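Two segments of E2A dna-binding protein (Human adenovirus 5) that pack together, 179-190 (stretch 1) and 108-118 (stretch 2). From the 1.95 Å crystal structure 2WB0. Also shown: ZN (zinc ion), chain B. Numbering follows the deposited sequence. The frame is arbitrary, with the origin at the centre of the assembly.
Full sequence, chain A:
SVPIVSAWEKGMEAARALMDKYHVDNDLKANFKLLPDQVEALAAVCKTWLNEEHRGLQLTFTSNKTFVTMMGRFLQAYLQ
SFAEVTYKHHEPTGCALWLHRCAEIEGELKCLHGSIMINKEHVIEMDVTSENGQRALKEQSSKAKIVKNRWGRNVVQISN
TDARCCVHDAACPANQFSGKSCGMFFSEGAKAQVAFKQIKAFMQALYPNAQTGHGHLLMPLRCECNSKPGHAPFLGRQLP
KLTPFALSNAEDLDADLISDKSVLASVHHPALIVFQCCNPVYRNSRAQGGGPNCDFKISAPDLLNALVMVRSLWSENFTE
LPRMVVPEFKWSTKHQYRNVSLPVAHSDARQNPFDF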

# COMPACT_ATOMS: atom_id res chain seq x y z
N GLY A 179 -12.49 -13.45 13.35
CA GLY A 179 -11.34 -13.10 14.20
C GLY A 179 -10.02 -13.71 13.74
O GLY A 179 -8.96 -13.39 14.24
N LYS A 180 -10.09 -14.60 12.75
CA LYS A 180 -8.85 -15.17 12.21
C LYS A 180 -8.56 -14.68 10.79
O LYS A 180 -7.60 -15.15 10.16
CB LYS A 180 -8.94 -16.68 12.19
CG LYS A 180 -8.91 -17.29 13.64
CD LYS A 180 -9.09 -18.80 13.56
CE LYS A 180 -9.09 -19.45 14.98
NZ LYS A 180 -7.93 -18.91 15.77
N SER A 181 -9.39 -13.78 10.29
CA SER A 181 -9.23 -13.26 8.92
C SER A 181 -7.97 -12.43 8.77
O SER A 181 -7.47 -11.90 9.76
CB SER A 181 -10.38 -12.32 8.57
OG SER A 181 -10.30 -11.94 7.20
N CYS A 182 -7.45 -12.34 7.53
CA CYS A 182 -6.42 -11.35 7.18
C CYS A 182 -7.08 -10.07 6.66
O CYS A 182 -6.38 -9.07 6.45
CB CYS A 182 -5.43 -11.90 6.10
SG CYS A 182 -6.28 -12.38 4.59
N GLY A 183 -8.41 -10.09 6.49
CA GLY A 183 -9.19 -8.91 6.08
C GLY A 183 -9.28 -8.72 4.56
O GLY A 183 -9.82 -7.74 4.08
N MET A 184 -8.69 -9.63 3.79
CA MET A 184 -8.74 -9.54 2.34
C MET A 184 -10.03 -10.20 1.83
O MET A 184 -10.43 -11.29 2.29
CB MET A 184 -7.52 -10.27 1.76
CG MET A 184 -7.24 -9.93 0.34
SD MET A 184 -5.52 -10.27 -0.13
CE MET A 184 -4.60 -9.61 1.11
N PHE A 185 -10.67 -9.54 0.88
CA PHE A 185 -11.92 -9.99 0.24
C PHE A 185 -12.03 -9.29 -1.10
O PHE A 185 -11.77 -8.05 -1.20
CB PHE A 185 -13.14 -9.63 1.10
CG PHE A 185 -14.42 -9.94 0.43
CD1 PHE A 185 -14.88 -11.26 0.41
CD2 PHE A 185 -15.10 -8.95 -0.31
CE1 PHE A 185 -16.09 -11.60 -0.24
CE2 PHE A 185 -16.34 -9.29 -0.94
CZ PHE A 185 -16.79 -10.59 -0.91
N PHE A 186 -12.38 -10.04 -2.13
CA PHE A 186 -12.64 -9.45 -3.44
C PHE A 186 -14.07 -9.73 -3.87
O PHE A 186 -14.50 -10.89 -3.91
CB PHE A 186 -11.62 -9.98 -4.46
CG PHE A 186 -10.19 -9.71 -4.06
CD1 PHE A 186 -9.72 -8.39 -3.96
CD2 PHE A 186 -9.31 -10.76 -3.82
CE1 PHE A 186 -8.40 -8.10 -3.61
CE2 PHE A 186 -7.98 -10.50 -3.45
CZ PHE A 186 -7.52 -9.19 -3.30
N SER A 187 -14.83 -8.66 -4.12
CA SER A 187 -16.21 -8.81 -4.64
C SER A 187 -16.10 -9.40 -6.02
O SER A 187 -16.95 -10.18 -6.47
CB SER A 187 -16.86 -7.45 -4.80
OG SER A 187 -17.67 -7.25 -3.69
N GLU A 188 -15.00 -9.07 -6.69
CA GLU A 188 -14.84 -9.62 -8.02
C GLU A 188 -13.46 -10.21 -8.30
O GLU A 188 -12.50 -9.49 -8.58
CB GLU A 188 -15.35 -8.63 -9.12
CG GLU A 188 -14.94 -7.20 -8.93
CD GLU A 188 -16.04 -6.13 -9.24
OE1 GLU A 188 -16.06 -5.15 -8.44
OE2 GLU A 188 -16.83 -6.24 -10.25
N GLY A 189 -13.38 -11.53 -8.26
CA GLY A 189 -12.11 -12.25 -8.26
C GLY A 189 -11.42 -12.10 -9.59
O GLY A 189 -10.20 -11.97 -9.66
N ALA A 190 -12.20 -12.15 -10.68
CA ALA A 190 -11.58 -11.95 -11.98
C ALA A 190 -10.92 -10.58 -12.11
O ALA A 190 -9.81 -10.45 -12.64
CB ALA A 190 -12.64 -12.20 -13.13
ZN ZN B . -6.31 -14.72 4.75
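Stretch 2 108-118: ELKCLHGSIMI

How does the backbone of stretch 2 run past stretch 1? Stretch 2 contains no regular helix; its central feature is a type I beta turn from Cys-111 to Gly-114, closed by the hydrogen bond from Gly-114 N to Cys-111 O at 2.9 Å. The chain then doubles back, with Cys-111 N hydrogen-bonded to Ser-115 O at 3.0 Å and Met-117 N to Leu-109 O at 2.9 Å, so that Leu-109 and Met-117 come side by side. Its first half runs opposite in direction to stretch 1: Leu-109 lies nearest Gly-189, Cys-111 nearest Met-184 and Leu-112 nearest Cys-182, with CA to CA distances of 7.3, 6.3 and 6.0 Å respectively. No clear direct hydrogen bond joins the stretches, so metal, water and apolar packing make the contact.

What does Met-184, the residue with the most covered surface, rest against? Its CA-to-CB bond points toward stretch 2, and the side chain reaches the start of the turn. Met-184 CE meets Leu-112 CD1 at a tight 3.2 Å, while Met-184 SD lies 3.9 Å from Cys-111 CA. Met-117 closes in from the returning arm: its CE is 4.0 Å from Met-184 CG and 3.7 Å from Met-184 O. One methionine is thereby held between the turn and the chain segment that follows the turn in sequence.

Why is Cys-182 covered almost as well? With chi1 in the p well, it directs its sulfur to the zinc ion, which lies 2.4 Å from Cys-182 SG, 2.3 Å from Cys-111 SG and 2.1 Å from His-113 ND1; a fourth ligand comes from elsewhere in the structure. With both sulfurs on the same metal, Cys-182 SG lies 3.5 Å from Cys-111 CB, and Cys-182 CB packs 3.7 Å from Leu-112 CB. The His-113 ring presents its edge to the backbone of stretch 1, with CE1 3.4 Å from Cys-182 N and 3.3 Å from Lys-180 O. A water reinforces this side, accepting from His-113 NE2 at 2.9 Å and donating to Lys-180 O at 2.7 Å.

What does Met-117 do beyond touching Met-184? Its sulfur approaches Phe-186, with SD 3.6 Å from Phe-186 CE2, obliquely to the ring. Leu-109 meets the same ring obliquely, its CD1 3.5 Å from Phe-186 CD2 and also 3.8 Å from Gly-189 O. The paired backbone arms thus bring two apolar side chains to one aromatic ring, extending the contact beyond the zinc site.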

# COMPACT_ATOMS: atom_id res chain seq x y z
N GLU A 108 -7.04 -18.12 -9.90
CA GLU A 108 -6.76 -18.38 -8.49
C GLU A 108 -6.16 -17.15 -7.79
O GLU A 108 -5.13 -16.62 -8.26
CB GLU A 108 -5.82 -19.58 -8.37
CG GLU A 108 -5.57 -20.04 -6.90
CD GLU A 108 -4.66 -21.23 -6.90
OE1 GLU A 108 -5.13 -22.27 -7.40
OE2 GLU A 108 -3.49 -21.10 -6.43
N LEU A 109 -6.80 -16.72 -6.67
CA LEU A 109 -6.18 -15.73 -5.76
C LEU A 109 -5.69 -16.35 -4.43
O LEU A 109 -6.27 -17.32 -3.98
CB LEU A 109 -7.11 -14.57 -5.46
CG LEU A 109 -7.53 -13.84 -6.73
CD1 LEU A 109 -8.72 -13.07 -6.39
CD2 LEU A 109 -6.34 -12.94 -7.24
N LYS A 110 -4.61 -15.83 -3.87
CA LYS A 110 -4.15 -16.20 -2.50
C LYS A 110 -4.23 -14.95 -1.61
O LYS A 110 -3.95 -13.84 -2.07
CB LYS A 110 -2.71 -16.78 -2.50
CG LYS A 110 -2.69 -18.07 -3.26
CD LYS A 110 -1.34 -18.63 -3.49
CE LYS A 110 -1.37 -19.64 -4.69
NZ LYS A 110 -1.39 -19.28 -6.28
N CYS A 111 -4.66 -15.11 -0.36
CA CYS A 111 -4.71 -14.00 0.58
C CYS A 111 -3.41 -13.81 1.31
O CYS A 111 -2.41 -14.44 0.98
CB CYS A 111 -5.87 -14.20 1.57
SG CYS A 111 -5.56 -15.51 2.75
N LEU A 112 -3.39 -12.92 2.30
CA LEU A 112 -2.17 -12.62 3.07
C LEU A 112 -1.64 -13.80 3.87
O LEU A 112 -0.45 -13.88 4.12
CB LEU A 112 -2.42 -11.45 4.00
CG LEU A 112 -2.17 -10.02 3.57
CD1 LEU A 112 -1.53 -9.71 2.16
CD2 LEU A 112 -3.20 -9.03 4.10
N HIS A 113 -2.51 -14.75 4.17
CA HIS A 113 -2.11 -15.98 4.80
C HIS A 113 -1.26 -16.83 3.88
O HIS A 113 -0.56 -17.74 4.35
CB HIS A 113 -3.32 -16.77 5.14
CG HIS A 113 -4.03 -16.28 6.34
ND1 HIS A 113 -5.17 -15.51 6.28
CD2 HIS A 113 -3.76 -16.48 7.65
CE1 HIS A 113 -5.56 -15.22 7.52
NE2 HIS A 113 -4.71 -15.78 8.36
N GLY A 114 -1.35 -16.57 2.58
CA GLY A 114 -0.67 -17.35 1.56
C GLY A 114 -1.47 -18.56 1.09
O GLY A 114 -0.97 -19.41 0.34
N SER A 115 -2.70 -18.68 1.55
CA SER A 115 -3.59 -19.74 1.14
C SER A 115 -4.59 -19.27 0.12
O SER A 115 -4.95 -18.07 0.03
CB SER A 115 -4.34 -20.33 2.35
OG SER A 115 -4.88 -19.32 3.19
N ILE A 116 -5.00 -20.21 -0.70
CA ILE A 116 -5.90 -19.88 -1.70
C ILE A 116 -7.21 -19.33 -1.11
O ILE A 116 -7.65 -19.78 -0.03
CB ILE A 116 -6.14 -21.03 -2.75
CG1 ILE A 116 -7.41 -21.71 -2.59
CG2 ILE A 116 -4.98 -21.89 -3.26
CD1 ILE A 116 -8.10 -21.09 -3.60
N MET A 117 -7.82 -18.37 -1.83
CA MET A 117 -9.09 -17.77 -1.45
C MET A 117 -10.29 -18.55 -2.01
O MET A 117 -10.28 -18.95 -3.15
CB MET A 117 -9.17 -16.27 -1.86
CG MET A 117 -8.05 -15.42 -1.14
SD MET A 117 -8.06 -13.66 -1.74
CE MET A 117 -9.50 -13.04 -0.82
N ILE A 118 -11.31 -18.71 -1.15
CA ILE A 118 -12.47 -19.52 -1.47
C ILE A 118 -13.50 -18.76 -2.26
O ILE A 118 -13.77 -17.60 -1.96
CB ILE A 118 -13.07 -20.04 -0.15
CG1 ILE A 118 -12.02 -20.83 0.65
CG2 ILE A 118 -14.39 -20.87 -0.43
CD1 ILE A 118 -11.56 -22.07 -0.05
O HOH W 1 -5.21 -15.95 11.19